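PDB 5T7A: BH0236 protein from Bacillus halodurans, which probably binds beta-1,3-glucan through its family 56 carbohydrate-binding module and so helps the parent protein recognise and hydrolyse that polysaccharide. Local coordinates for residues Met76-Asn80 / Gly81-Arg85. Residues are numbered along the deposited sequence; the frame is centred on the assembly and turned at random. Where two conformers were deposited one is given.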
loop_
_atom_site.group_PDB
_atom_site.type_symbol
_atom_site.label_atom_id
_atom_site.label_comp_id
_atom_site.label_asym_id
_atom_site.label_seq_id
_atom_site.Cartn_x
_atom_site.Cartn_y
_atom_site.Cartn_z
ATOM N N MET A 76 -8.502 -0.540 -1.538
ATOM C CA MET A 76 -7.653 -1.112 -2.540
ATOM C C MET A 76 -8.486 -1.999 -3.454
ATOM O O MET A 76 -9.606 -2.449 -3.092
ATOM C CB MET A 76 -6.478 -1.857 -1.868
ATOM C CG MET A 76 -5.670 -0.949 -0.953
ATOM S SD MET A 76 -4.175 -1.833 -0.319
ATOM C CE MET A 76 -3.032 -1.615 -1.644
ATOM N N THR A 77 -7.926 -2.273 -4.614
ATOM C CA THR A 77 -8.515 -3.174 -5.599
ATOM C C THR A 77 -7.958 -4.555 -5.483
ATOM O O THR A 77 -6.754 -4.736 -5.505
ATOM C CB THR A 77 -8.292 -2.654 -6.992
ATOM O OG1 THR A 77 -8.869 -1.327 -7.073
ATOM C CG2 THR A 77 -9.018 -3.591 -8.004
ATOM N N GLU A 78 -8.826 -5.557 -5.400
ATOM C CA GLU A 78 -8.404 -6.946 -5.276
ATOM C C GLU A 78 -8.134 -7.553 -6.621
ATOM O O GLU A 78 -8.934 -7.404 -7.537
ATOM C CB GLU A 78 -9.481 -7.782 -4.570
ATOM C CG GLU A 78 -9.058 -9.172 -4.079
ATOM C CD GLU A 78 -9.242 -10.299 -5.087
ATOM O OE1 GLU A 78 -9.918 -10.092 -6.131
ATOM O OE2 GLU A 78 -8.720 -11.405 -4.830
ATOM N N ARG A 79 -7.039 -8.293 -6.727
ATOM C CA ARG A 79 -6.755 -9.015 -7.927
ATOM C C ARG A 79 -5.962 -10.270 -7.535
ATOM O O ARG A 79 -4.871 -10.144 -7.019
ATOM C CB ARG A 79 -5.915 -8.136 -8.864
ATOM C CG ARG A 79 -5.610 -8.722 -10.242
ATOM C CD ARG A 79 -4.931 -7.745 -11.207
ATOM N NE ARG A 79 -3.614 -7.237 -10.742
ATOM C CZ ARG A 79 -2.440 -7.882 -10.848
ATOM N NH1 ARG A 79 -2.343 -9.091 -11.425
ATOM N NH2 ARG A 79 -1.333 -7.306 -10.390
ATOM N N ASN A 80 -6.538 -11.443 -7.772
ATOM C CA ASN A 80 -5.867 -12.722 -7.504
ATOM C C ASN A 80 -5.306 -12.842 -6.138
ATOM O O ASN A 80 -4.176 -13.319 -5.941
ATOM C CB ASN A 80 -4.776 -12.980 -8.501
ATOM C CG ASN A 80 -5.322 -13.129 -9.890
ATOM O OD1 ASN A 80 -6.461 -13.627 -10.080
ATOM N ND2 ASN A 80 -4.536 -12.680 -10.884
ATOM N N GLY A 81 -6.087 -12.388 -5.180
ATOM C CA GLY A 81 -5.687 -12.552 -3.777
ATOM C C GLY A 81 -4.742 -11.478 -3.231
ATOM O O GLY A 81 -4.360 -11.563 -2.035
ATOM N N GLU A 82 -4.387 -10.506 -4.073
ATOM C CA GLU A 82 -3.539 -9.367 -3.719
ATOM C C GLU A 82 -4.425 -8.162 -3.761
ATOM O O GLU A 82 -5.557 -8.277 -4.244
ATOM C CB GLU A 82 -2.408 -9.180 -4.726
ATOM C CG GLU A 82 -1.402 -10.297 -4.790
ATOM C CD GLU A 82 -0.203 -9.880 -5.575
ATOM O OE1 GLU A 82 0.863 -9.746 -4.981
ATOM O OE2 GLU A 82 -0.306 -9.585 -6.786
ATOM N N TRP A 83 -3.932 -7.031 -3.261
ATOM C CA TRP A 83 -4.682 -5.761 -3.222
ATOM C C TRP A 83 -3.728 -4.665 -3.706
ATOM O O TRP A 83 -2.549 -4.599 -3.335
ATOM C CB TRP A 83 -5.197 -5.479 -1.868
ATOM C CG TRP A 83 -6.127 -6.501 -1.342
ATOM C CD1 TRP A 83 -5.822 -7.756 -0.861
ATOM C CD2 TRP A 83 -7.547 -6.404 -1.308
ATOM N NE1 TRP A 83 -6.957 -8.400 -0.508
ATOM C CE2 TRP A 83 -8.032 -7.621 -0.825
ATOM C CE3 TRP A 83 -8.454 -5.408 -1.650
ATOM C CZ2 TRP A 83 -9.387 -7.842 -0.636
ATOM C CZ3 TRP A 83 -9.816 -5.677 -1.476
ATOM C CH2 TRP A 83 -10.232 -6.883 -0.973
ATOM N N GLU A 84 -4.244 -3.768 -4.537
ATOM C CA GLU A 84 -3.404 -2.756 -5.196
ATOM C C GLU A 84 -4.023 -1.385 -5.168
ATOM O O GLU A 84 -5.272 -1.258 -5.182
ATOM C CB GLU A 84 -3.218 -3.096 -6.663
ATOM C CG GLU A 84 -2.435 -4.365 -6.823
ATOM C CD GLU A 84 -2.255 -4.826 -8.275
ATOM O OE1 GLU A 84 -3.273 -4.792 -9.061
ATOM O OE2 GLU A 84 -1.124 -5.308 -8.584
ATOM N N ARG A 85 -3.157 -0.379 -5.138
ATOM C CA ARG A 85 -3.548 1.008 -5.367
ATOM C C ARG A 85 -2.417 1.653 -6.196
ATOM O O ARG A 85 -1.290 1.761 -5.747
ATOM C CB ARG A 85 -3.795 1.756 -4.080
ATOM C CG ARG A 85 -4.021 3.243 -4.257
ATOM C CD ARG A 85 -5.379 3.560 -4.745
ATOM N NE ARG A 85 -5.442 5.000 -5.081
ATOM C CZ ARG A 85 -6.540 5.519 -5.600
ATOM N NH1 ARG A 85 -7.612 4.754 -5.745
ATOM N NH2 ARG A 85 -6.542 6.808 -5.945
HETATM O O HOH W 1 -7.209 0.548 -6.481
HETATM O O HOH W 2 -5.834 -4.587 -8.363
HETATM O O HOH W 3 -2.457 -10.242 -8.320
#
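Arg79 grips the carboxylate of Glu84 side-on: NE donates to OE1 at 3.0 Å, nearly within the guanidinium plane, and NH2 reaches OE2 at 2.7 Å. The grip is bidentate, one nitrogen to each oxygen, but the two planes stand 47° apart. A bend in the arginine chain (chi3 61°) swings the guanidinium across to the extended Glu84. On the face with Glu78 and Trp83, the indole lies against aliphatic carbon: Glu78 CB sits over its six-membered ring, 3.7 Å from the centroid, a CH-pi contact. Rotation about CB-CG (chi2 -90°) then brings the Glu78 carboxylate round, and OE2 accepts the Gly81 N-H at 2.8 Å, met from above the carboxylate plane. Met76 CB adds apolar contact at Trp83 CB, 3.8 Å away.

Between these two faces runs the backbone, where Thr77 and Glu84, like Arg79 and Glu82, form antiparallel hydrogen-bonded pairs, closed by a type I' turn from Arg79 to Glu82. Asn80 tolerates its left-handed backbone conformation, and glycine suits position 81, where a CB would jam against Asn80 O. A water links Thr77 O to Glu84 OE1; Glu82, in one of its two conformers, shares a water with Arg79 O and salt-bridges Arg40. This tight hairpin thus joins strands 72-79 and 82-88, one face carrying the Arg79-Glu84 salt bridge and the other the Glu78-Trp83 CH-pi contact; with Arg79 and Arg40 both salt-bridged to Glu84, its ionised form is probably stabilised.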